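Local coordinates for uncharacterized protein (Bacteroides eggerthii, PDB 4L3R) that is of unknown function but has an antiparallel sheet consistent with a calycin-like barrel and forms a disulfide-linked pair with a second copy, at residues W15-I20 with K139-T144; L55-A60 with G68-H73; V75-S80 with G101-K106; I93-K98 with F116-Y121. One frame throughout, in Å; residues are numbered along the deposited sequence.

Interaction 1: W15-I20 with K139-T144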
# COMPACT_ATOMS: atom_id res chain seq x y z
N TRP B 15 -3.30 10.27 -10.48
CA TRP B 15 -4.61 10.81 -10.87
C TRP B 15 -4.41 12.24 -11.33
O TRP B 15 -3.85 13.04 -10.59
CB TRP B 15 -5.58 10.74 -9.69
CG TRP B 15 -5.97 9.34 -9.35
CD1 TRP B 15 -5.42 8.55 -8.39
CD2 TRP B 15 -6.86 8.51 -10.09
NE1 TRP B 15 -5.99 7.30 -8.42
CE2 TRP B 15 -6.87 7.24 -9.47
CE3 TRP B 15 -7.70 8.72 -11.20
CZ2 TRP B 15 -7.69 6.19 -9.91
CZ3 TRP B 15 -8.49 7.68 -11.65
CH2 TRP B 15 -8.49 6.44 -11.00
N LYS B 16 -4.82 12.54 -12.57
CA LYS B 16 -4.68 13.87 -13.16
C LYS B 16 -6.04 14.55 -13.18
O LYS B 16 -7.00 13.97 -13.68
CB LYS B 16 -4.11 13.75 -14.59
CG LYS B 16 -4.03 15.05 -15.39
CD LYS B 16 -3.01 16.05 -14.86
CE LYS B 16 -3.10 17.34 -15.65
NZ LYS B 16 -1.82 18.10 -15.60
N LEU B 17 -6.13 15.78 -12.64
CA LEU B 17 -7.37 16.54 -12.62
C LEU B 17 -7.91 16.79 -14.03
O LEU B 17 -7.15 17.23 -14.90
CB LEU B 17 -7.15 17.89 -11.93
CG LEU B 17 -8.40 18.76 -11.73
CD1 LEU B 17 -9.26 18.21 -10.60
CD2 LEU B 17 -8.01 20.21 -11.51
N SER B 18 -9.19 16.49 -14.26
CA SER B 18 -9.86 16.70 -15.54
C SER B 18 -11.02 17.72 -15.44
O SER B 18 -11.41 18.28 -16.47
CB SER B 18 -10.39 15.38 -16.09
OG SER B 18 -11.31 14.79 -15.19
N ARG B 19 -11.58 17.96 -14.24
CA ARG B 19 -12.72 18.86 -14.07
C ARG B 19 -13.02 19.17 -12.60
O ARG B 19 -12.68 18.36 -11.74
CB ARG B 19 -13.99 18.23 -14.71
CG ARG B 19 -14.33 16.84 -14.20
CD ARG B 19 -15.27 16.11 -15.14
NE ARG B 19 -15.71 14.83 -14.58
CZ ARG B 19 -16.74 14.65 -13.74
NH1 ARG B 19 -17.47 15.68 -13.35
NH2 ARG B 19 -17.03 13.43 -13.30
N ILE B 20 -13.63 20.33 -12.34
CA ILE B 20 -14.13 20.74 -11.01
C ILE B 20 -15.49 21.37 -11.27
O ILE B 20 -15.54 22.51 -11.72
CB ILE B 20 -13.20 21.67 -10.19
CG1 ILE B 20 -11.76 21.14 -10.21
CG2 ILE B 20 -13.74 21.78 -8.75
CD1 ILE B 20 -10.78 21.83 -9.23
N LYS B 139 -19.70 19.99 -4.60
CA LYS B 139 -19.06 20.01 -5.91
C LYS B 139 -18.30 18.71 -6.11
O LYS B 139 -18.21 17.91 -5.19
CB LYS B 139 -18.13 21.23 -6.04
CG LYS B 139 -18.83 22.46 -6.63
CD LYS B 139 -18.69 23.69 -5.78
CE LYS B 139 -19.37 24.88 -6.43
NZ LYS B 139 -19.44 26.04 -5.51
N VAL B 140 -17.80 18.49 -7.33
CA VAL B 140 -17.06 17.27 -7.64
C VAL B 140 -15.78 17.61 -8.38
O VAL B 140 -15.79 18.46 -9.27
CB VAL B 140 -17.89 16.23 -8.44
CG1 VAL B 140 -19.02 15.68 -7.60
CG2 VAL B 140 -18.42 16.80 -9.76
N MSE B 141 -14.69 16.90 -8.02
CA MSE B 141 -13.41 16.97 -8.71
C MSE B 141 -13.25 15.67 -9.46
O MSE B 141 -13.27 14.62 -8.83
CB MSE B 141 -12.25 17.11 -7.72
CG MSE B 141 -12.01 18.50 -7.20
SE MSE B 141 -10.47 18.45 -6.02
CE MSE B 141 -11.38 17.76 -4.51
N GLY B 142 -13.11 15.73 -10.78
CA GLY B 142 -12.93 14.53 -11.59
C GLY B 142 -11.47 14.35 -11.93
O GLY B 142 -10.77 15.32 -12.17
N PHE B 143 -11.01 13.09 -11.94
CA PHE B 143 -9.63 12.75 -12.28
C PHE B 143 -9.57 11.60 -13.28
O PHE B 143 -10.51 10.81 -13.37
CB PHE B 143 -8.84 12.34 -11.03
CG PHE B 143 -8.70 13.39 -9.96
CD1 PHE B 143 -9.73 13.61 -9.05
CD2 PHE B 143 -7.54 14.12 -9.82
CE1 PHE B 143 -9.62 14.60 -8.07
CE2 PHE B 143 -7.42 15.10 -8.84
CZ PHE B 143 -8.47 15.35 -7.98
N THR B 144 -8.44 11.50 -14.00
CA THR B 144 -8.17 10.41 -14.94
C THR B 144 -6.78 9.83 -14.66
O THR B 144 -5.88 10.56 -14.22
CB THR B 144 -8.29 10.89 -16.39
OG1 THR B 144 -7.40 11.99 -16.60
CG2 THR B 144 -9.71 11.30 -16.75
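Leu17 and Phe143 meet inside a buried antiparallel strand pairing, made by strands 15-22 and 137-144, the first and last in chain order and neighbours in the sheet, with helix 106-116 packing on Leu17, Ile20 and Phe143. The pairing runs through Lys16 with Thr144, Leu17 with Phe143, Arg19 with Gly142 and Ile20 with Met141. The one-residue shift is a classic beta bulge in which Ser18 and Arg19 both oppose Gly142. Its evidence is Gly142 O, which accepts a nearly straight bond from Ser18 N (2.9 Å, 177° at the hydrogen) and weak ones from Ser18 OG and Arg19 N; Gly142 N returns a bond to Arg19 O at 2.8 Å.

On the helix side, Leu17 CD1 lies over one face of the Phe143 ring, 4.2 Å from its centroid and offset toward the rim, a CH-pi contact. Trp15 crosses Phe143 at about a right angle, Trp15 CE3 coming to 3.8 Å from Phe143 CB. Selenomethionine Met141 runs beside Ile20, with Met141 CG 4.0 Å from Ile20 CG1. An alanine in place of Phe143 would probably leave Leu17 CD1 without its ring face and open a gap where the ring now meets Phe111 of the helix.

On the opposite face the Arg19 guanidinium lays one of its faces over Gly142 CA. A CB on residue 142 would come within 2.6 Å of Arg19 NE, so the absence of a side chain lets the arginine lie there. The chemistry thus divides: hydrocarbon toward the helix, arginine on glycine on the other face, and between the strands one carbonyl shared by several donors.

Interaction 2: L55-A60 with G68-H73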
# COMPACT_ATOMS: atom_id res chain seq x y z
N LEU B 55 -2.75 13.90 -8.19
CA LEU B 55 -3.18 13.30 -6.92
C LEU B 55 -2.65 11.87 -6.88
O LEU B 55 -2.74 11.15 -7.87
CB LEU B 55 -4.72 13.37 -6.81
CG LEU B 55 -5.40 12.60 -5.67
CD1 LEU B 55 -5.13 13.26 -4.33
CD2 LEU B 55 -6.90 12.56 -5.90
N ASN B 56 -2.04 11.48 -5.76
CA ASN B 56 -1.46 10.15 -5.60
C ASN B 56 -1.86 9.54 -4.27
O ASN B 56 -1.71 10.17 -3.23
CB ASN B 56 0.07 10.24 -5.67
CG ASN B 56 0.62 10.44 -7.05
OD1 ASN B 56 0.90 11.57 -7.46
ND2 ASN B 56 0.82 9.36 -7.79
N PHE B 57 -2.35 8.31 -4.32
CA PHE B 57 -2.67 7.51 -3.15
C PHE B 57 -1.49 6.58 -2.97
O PHE B 57 -1.23 5.77 -3.86
CB PHE B 57 -3.98 6.75 -3.35
CG PHE B 57 -5.17 7.68 -3.37
CD1 PHE B 57 -5.53 8.35 -4.53
CD2 PHE B 57 -5.91 7.92 -2.22
CE1 PHE B 57 -6.63 9.20 -4.55
CE2 PHE B 57 -7.01 8.76 -2.25
CZ PHE B 57 -7.37 9.40 -3.41
N ASN B 58 -0.70 6.76 -1.91
CA ASN B 58 0.50 5.94 -1.70
C ASN B 58 0.53 5.32 -0.33
O ASN B 58 -0.08 5.82 0.61
CB ASN B 58 1.77 6.78 -1.86
CG ASN B 58 1.84 7.63 -3.10
OD1 ASN B 58 1.89 8.86 -3.02
ND2 ASN B 58 1.91 6.99 -4.26
N CYS B 59 1.34 4.25 -0.23
CA CYS B 59 1.63 3.56 1.01
C CYS B 59 3.04 3.96 1.42
O CYS B 59 3.93 3.96 0.57
CB CYS B 59 1.47 2.05 0.86
SG CYS B 59 -0.21 1.45 1.14
N ALA B 60 3.22 4.36 2.68
CA ALA B 60 4.52 4.82 3.18
C ALA B 60 4.77 4.34 4.59
O ALA B 60 3.82 4.17 5.35
CB ALA B 60 4.56 6.34 3.14
N GLY B 68 -1.54 4.03 4.36
CA GLY B 68 -1.98 4.64 3.12
C GLY B 68 -2.25 6.12 3.37
O GLY B 68 -2.94 6.47 4.33
N THR B 69 -1.68 7.00 2.53
CA THR B 69 -1.83 8.45 2.64
C THR B 69 -2.12 9.06 1.28
O THR B 69 -2.06 8.37 0.26
CB THR B 69 -0.56 9.09 3.23
OG1 THR B 69 0.53 8.86 2.35
CG2 THR B 69 -0.23 8.59 4.62
N VAL B 70 -2.44 10.36 1.28
CA VAL B 70 -2.71 11.11 0.06
C VAL B 70 -1.65 12.18 -0.13
O VAL B 70 -1.31 12.90 0.82
CB VAL B 70 -4.13 11.74 0.07
CG1 VAL B 70 -4.27 12.86 -0.96
CG2 VAL B 70 -5.17 10.68 -0.20
N SER B 71 -1.18 12.31 -1.36
CA SER B 71 -0.25 13.36 -1.78
C SER B 71 -0.85 14.04 -3.00
O SER B 71 -1.50 13.38 -3.81
CB SER B 71 1.13 12.79 -2.09
OG SER B 71 1.82 12.44 -0.90
N ALA B 72 -0.67 15.34 -3.13
CA ALA B 72 -1.17 16.06 -4.29
C ALA B 72 -0.30 17.25 -4.59
O ALA B 72 0.35 17.80 -3.70
CB ALA B 72 -2.60 16.52 -4.05
N HIS B 73 -0.26 17.62 -5.86
CA HIS B 73 0.49 18.79 -6.30
C HIS B 73 -0.42 19.61 -7.17
O HIS B 73 -0.97 19.09 -8.13
CB HIS B 73 1.76 18.38 -7.05
CG HIS B 73 2.50 19.55 -7.61
ND1 HIS B 73 2.73 19.66 -8.97
CD2 HIS B 73 2.97 20.66 -7.00
CE1 HIS B 73 3.38 20.80 -9.13
NE2 HIS B 73 3.53 21.44 -7.98
O HOH W 1 0.98 9.80 -0.19
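Phe57 and Val70 lie side by side on one face of the beta hairpin formed by strands 54-61 and 66-73, both pointing the same way. They form a non-hydrogen-bonded pair, and Val70 CG2 comes obliquely to the ring, 3.4 Å from Phe57 CE2. The two methyls of Val70 divide the work. CG2, anti to the carbonyl carbon, meets the phenylalanine; CG1, anti to the backbone N (chi1 162°), meets the leucine on the other side at 3.5 Å from Leu55 CD1. Leu55 crosses Val70 obliquely, and the same CD1 also approaches Ala72 CB (4.1 Å). Leu115 of helix 106-116 packs on Leu55 and Ala72, which puts this face on the side of that helix, consistent with the interior of a calycin-like barrel.

The backbone carries regular pairing: Asn56 and Ser71 exchange two hydrogen bonds, as do Asn58 and Thr69, with Thr69 N meeting Asn58 O at 2.8 Å nearly along the C=O axis. At the outer end Cys59 SG packs on Gly68 CA and is joined by a disulfide to Cys59 of the second subunit, so the hairpin end belongs to the dimer contact.

The face of Asn56, Asn58, Thr69 and Ser71 is polar. Asn56 ND2 is hydrogen-bonded to Thr14 OG1, and Thr69 OG1 to Asp81 OD1. One water joins three side chains there, at 3.1 Å from Asn58 OD1, 2.9 Å from Ser71 OG and 2.7 Å from Thr69 OG1.

Interaction 3: V75-S80 with G101-K106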
# COMPACT_ATOMS: atom_id res chain seq x y z
N VAL B 75 0.06 23.72 -8.22
CA VAL B 75 1.01 24.44 -9.07
C VAL B 75 2.23 24.76 -8.21
O VAL B 75 3.28 24.13 -8.38
CB VAL B 75 0.38 25.70 -9.73
CG1 VAL B 75 1.41 26.46 -10.57
CG2 VAL B 75 -0.82 25.30 -10.59
N LYS B 76 2.10 25.70 -7.26
CA LYS B 76 3.17 26.08 -6.33
C LYS B 76 3.00 25.38 -4.96
O LYS B 76 3.97 25.34 -4.20
CB LYS B 76 3.19 27.60 -6.12
CG LYS B 76 3.36 28.37 -7.42
CD LYS B 76 3.71 29.84 -7.21
CE LYS B 76 2.62 30.61 -6.51
NZ LYS B 76 2.84 32.08 -6.60
N ALA B 77 1.81 24.81 -4.65
CA ALA B 77 1.58 24.17 -3.36
C ALA B 77 1.49 22.64 -3.47
O ALA B 77 1.09 22.10 -4.50
CB ALA B 77 0.30 24.70 -2.73
N ASN B 78 1.86 21.97 -2.37
CA ASN B 78 1.85 20.51 -2.25
C ASN B 78 1.11 20.05 -1.02
O ASN B 78 1.16 20.70 0.01
CB ASN B 78 3.30 19.98 -2.15
CG ASN B 78 4.05 20.00 -3.45
OD1 ASN B 78 3.86 19.13 -4.31
ND2 ASN B 78 4.92 20.99 -3.64
N ILE B 79 0.50 18.87 -1.12
CA ILE B 79 -0.08 18.12 -0.01
C ILE B 79 0.82 16.89 0.09
O ILE B 79 0.97 16.19 -0.91
CB ILE B 79 -1.57 17.79 -0.23
CG1 ILE B 79 -2.39 19.10 -0.34
CG2 ILE B 79 -2.10 16.88 0.89
CD1 ILE B 79 -3.85 18.90 -0.71
N SER B 80 1.49 16.68 1.22
CA SER B 80 2.43 15.57 1.39
C SER B 80 2.02 14.65 2.53
O SER B 80 2.00 15.06 3.69
CB SER B 80 3.84 16.09 1.66
OG SER B 80 4.27 16.88 0.56
N GLY B 101 3.07 25.62 1.05
CA GLY B 101 3.16 26.63 -0.00
C GLY B 101 1.82 27.29 -0.24
O GLY B 101 0.77 26.75 0.13
N SER B 102 1.85 28.46 -0.86
CA SER B 102 0.67 29.27 -1.14
C SER B 102 0.37 29.29 -2.64
O SER B 102 1.30 29.20 -3.44
CB SER B 102 0.91 30.70 -0.63
OG SER B 102 -0.29 31.45 -0.54
N GLU B 103 -0.91 29.43 -3.01
CA GLU B 103 -1.31 29.51 -4.41
C GLU B 103 -1.86 30.89 -4.77
O GLU B 103 -2.54 31.51 -3.95
CB GLU B 103 -2.40 28.47 -4.72
CG GLU B 103 -1.92 27.03 -4.65
CD GLU B 103 -0.96 26.58 -5.74
OE1 GLU B 103 -0.52 27.41 -6.56
OE2 GLU B 103 -0.65 25.37 -5.77
N SER B 104 -1.55 31.37 -5.99
CA SER B 104 -2.11 32.60 -6.54
C SER B 104 -3.20 32.26 -7.58
O SER B 104 -4.16 33.01 -7.73
CB SER B 104 -1.02 33.48 -7.16
OG SER B 104 -0.44 32.92 -8.32
N ASP B 105 -3.04 31.15 -8.31
CA ASP B 105 -3.99 30.73 -9.34
C ASP B 105 -5.31 30.26 -8.72
O ASP B 105 -5.28 29.46 -7.78
CB ASP B 105 -3.37 29.60 -10.18
CG ASP B 105 -4.12 29.32 -11.45
OD1 ASP B 105 -3.92 30.05 -12.44
OD2 ASP B 105 -4.93 28.37 -11.46
N LYS B 106 -6.45 30.74 -9.23
CA LYS B 106 -7.77 30.39 -8.69
C LYS B 106 -8.09 28.90 -8.82
O LYS B 106 -8.70 28.36 -7.90
CB LYS B 106 -8.89 31.21 -9.34
CG LYS B 106 -8.85 32.69 -8.94
CD LYS B 106 -10.03 33.43 -9.55
CE LYS B 106 -10.10 34.88 -9.12
NZ LYS B 106 -11.34 35.53 -9.61
O HOH W 2 2.05 32.41 -4.02
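Glu103 sends its carboxylate into the backbone of Val75, Lys76 and Ala77, and it has the most surface buried by this contact. OE2 is gripped by two amides that reach it from opposite faces of the carboxylate plane: Val75 N on the syn side at 3.0 Å, and Ala77 N at 2.8 Å from well above the plane, 64° out of it. Lys76 N adds only weak bonds, the straighter one going to OE1. A bend in the chain at chi2 (-70°) brings CD back toward the 75-77 backbone, while Ala77 CB closes on Glu103 OE2 at 3.3 Å.

The arrangement is a side-chain tie between two surface loops, the turn joining strands 66-73 and 78-87 and the link from strand 92-96 to helix 106-116, where Asp105 occupies the N-cap position. An alanine in place of Glu103 would probably leave the amides of Val75 and Ala77 without this acceptor and let the turn shift.

Lys76, which gives the second-largest area to the contact, slides past Glu103 in the opposite direction; Lys76 NZ stays 5.8 Å from Glu103 OE1, so the charges are near but not in contact. Its CE touches Ser102 O at 3.6 Å, and NZ bonds a water (2.7 Å) that reaches Ser102 O weakly. Lys76 also touches a crystal neighbour, which may influence its pose. Gly101 O lies 3.6 Å from Ala77 CB.

Interaction 4: I93-K98 with F116-Y121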
# COMPACT_ATOMS: atom_id res chain seq x y z
N ILE B 93 -14.66 9.03 2.09
CA ILE B 93 -13.26 9.42 2.06
C ILE B 93 -13.08 10.71 2.84
O ILE B 93 -13.95 11.58 2.79
CB ILE B 93 -12.69 9.54 0.62
CG1 ILE B 93 -11.17 9.84 0.65
CG2 ILE B 93 -13.45 10.61 -0.19
CD1 ILE B 93 -10.49 9.74 -0.64
N SER B 94 -11.96 10.84 3.55
CA SER B 94 -11.63 12.05 4.30
C SER B 94 -10.10 12.27 4.20
O SER B 94 -9.34 11.32 4.35
CB SER B 94 -12.14 11.94 5.74
OG SER B 94 -11.18 12.30 6.72
N ILE B 95 -9.68 13.50 3.87
CA ILE B 95 -8.27 13.89 3.74
C ILE B 95 -8.03 14.98 4.76
O ILE B 95 -8.72 16.00 4.71
CB ILE B 95 -7.95 14.35 2.28
CG1 ILE B 95 -8.19 13.21 1.27
CG2 ILE B 95 -6.49 14.90 2.19
CD1 ILE B 95 -8.21 13.64 -0.24
N SER B 96 -7.07 14.79 5.67
CA SER B 96 -6.77 15.75 6.73
C SER B 96 -5.31 16.19 6.70
O SER B 96 -4.42 15.36 6.49
CB SER B 96 -7.08 15.14 8.10
OG SER B 96 -8.44 14.72 8.17
N GLY B 97 -5.08 17.46 6.98
CA GLY B 97 -3.75 18.06 7.02
C GLY B 97 -3.76 19.48 6.50
O GLY B 97 -4.80 20.13 6.47
N LYS B 98 -2.58 19.96 6.08
CA LYS B 98 -2.44 21.31 5.53
C LYS B 98 -1.46 21.29 4.36
O LYS B 98 -0.52 20.49 4.35
CB LYS B 98 -2.00 22.32 6.60
CG LYS B 98 -0.85 21.87 7.47
CD LYS B 98 -0.41 22.97 8.44
CE LYS B 98 0.60 22.46 9.43
NZ LYS B 98 1.08 23.54 10.33
N PHE B 116 -9.17 18.91 0.90
CA PHE B 116 -9.34 18.75 2.35
C PHE B 116 -10.81 18.70 2.78
O PHE B 116 -11.08 18.38 3.93
CB PHE B 116 -8.60 19.86 3.11
CG PHE B 116 -7.10 19.76 3.00
CD1 PHE B 116 -6.42 18.67 3.55
CD2 PHE B 116 -6.35 20.78 2.41
CE1 PHE B 116 -5.03 18.58 3.45
CE2 PHE B 116 -4.96 20.69 2.33
CZ PHE B 116 -4.31 19.58 2.84
N ASN B 117 -11.76 19.03 1.86
CA ASN B 117 -13.19 19.00 2.13
C ASN B 117 -13.89 17.80 1.46
O ASN B 117 -15.12 17.78 1.44
CB ASN B 117 -13.86 20.31 1.66
CG ASN B 117 -13.45 21.52 2.47
OD1 ASN B 117 -13.32 21.46 3.69
ND2 ASN B 117 -13.33 22.67 1.82
N VAL B 118 -13.14 16.80 0.95
CA VAL B 118 -13.78 15.61 0.36
C VAL B 118 -14.52 14.83 1.46
O VAL B 118 -14.08 14.84 2.61
CB VAL B 118 -12.83 14.66 -0.42
CG1 VAL B 118 -12.22 15.36 -1.63
CG2 VAL B 118 -11.75 14.03 0.48
N PHE B 119 -15.66 14.22 1.11
CA PHE B 119 -16.44 13.40 2.06
C PHE B 119 -16.82 12.03 1.47
O PHE B 119 -16.98 11.09 2.24
CB PHE B 119 -17.68 14.15 2.56
CG PHE B 119 -18.70 14.52 1.51
CD1 PHE B 119 -18.60 15.70 0.79
CD2 PHE B 119 -19.84 13.75 1.34
CE1 PHE B 119 -19.57 16.05 -0.14
CE2 PHE B 119 -20.83 14.12 0.43
CZ PHE B 119 -20.68 15.26 -0.32
N LYS B 120 -16.97 11.90 0.13
CA LYS B 120 -17.29 10.61 -0.52
C LYS B 120 -16.71 10.58 -1.93
O LYS B 120 -16.24 11.60 -2.42
CB LYS B 120 -18.82 10.33 -0.53
CG LYS B 120 -19.65 11.24 -1.43
CD LYS B 120 -21.15 10.92 -1.36
CE LYS B 120 -21.96 11.69 -2.39
NZ LYS B 120 -23.41 11.36 -2.33
N TYR B 121 -16.71 9.40 -2.56
CA TYR B 121 -16.15 9.24 -3.90
C TYR B 121 -16.79 8.10 -4.68
O TYR B 121 -17.58 7.32 -4.14
CB TYR B 121 -14.63 8.95 -3.79
CG TYR B 121 -14.31 7.53 -3.35
CD1 TYR B 121 -14.39 7.17 -2.01
CD2 TYR B 121 -14.02 6.54 -4.28
CE1 TYR B 121 -14.16 5.85 -1.61
CE2 TYR B 121 -13.79 5.22 -3.89
CZ TYR B 121 -13.87 4.88 -2.55
OH TYR B 121 -13.65 3.60 -2.12
O HOH W 3 -11.84 15.51 3.89
O HOH W 4 -9.74 17.92 6.25
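The Phe116 ring carries Gly97 O over one face, offset toward the rim, 3.4 Å from CE1, and has Ile95 O at its edge, in the ring plane. Lys98 C approaches obliquely near CZ. The other flat group, Tyr121, meets Ile93 obliquely, with Tyr121 CD1 3.9 Å from Ile93 CB. These contacts lie along the seam where strands 92-96 and 118-123, the outermost two of the eight-stranded sheet, approach each other; this seam would close the sheet into a barrel, consistent with a calycin-like fold.

The seam has a single direct backbone bond. Ile93 N donates to Phe119 O at 3.1 Å, straight at the hydrogen (169°), yet the donor stands 62° above the carbonyl plane. Apolar side chains fill the inner side. Val118 CG2, set between backbone N and carbonyl carbon, packs against Ile95 CD1 at 3.6 Å, the two side chains crossing at a slant. Phe116 crosses Ile95 at about a right angle, Phe116 CD1 coming 4.0 Å from Ile95 CG2. Ile93 also packs on Leu84 and Ile95 on Ala82, both of strand 78-87.

Further along, carbonyl oxygens of the two segments face one another, and waters bridge the backbones. One accepts from Ile95 N at 3.0 Å and also lies near Phe116 O and Val118 O. A second water donates to both Ile95 O and Phe116 O, two acceptors that cannot bond each other, at 2.7 Å from each.

Overall arrangement
All four contacts serve one antiparallel sheet. Interactions 1 and 2 are buried strand pairings with regular backbone bonds, interrupted in interaction 1 by a bulge, and they adjoin through strands 15-22 and 54-61, where Trp15 O probably bonds Leu55 N (2.8 Å). Interaction 4 is partly buried and joins the two outermost strands, largely through waters and apolar side chains; its Val118 touches Met141 of interaction 1, and its Ile93 and Ile95 touch Phe57 and Val70 of interaction 2. Interaction 3 is a surface contact between loops, relying on a carboxylate rather than backbone pairing. It meets interaction 4 where Ile79 packs on Phe116, their centres about 17 Å apart.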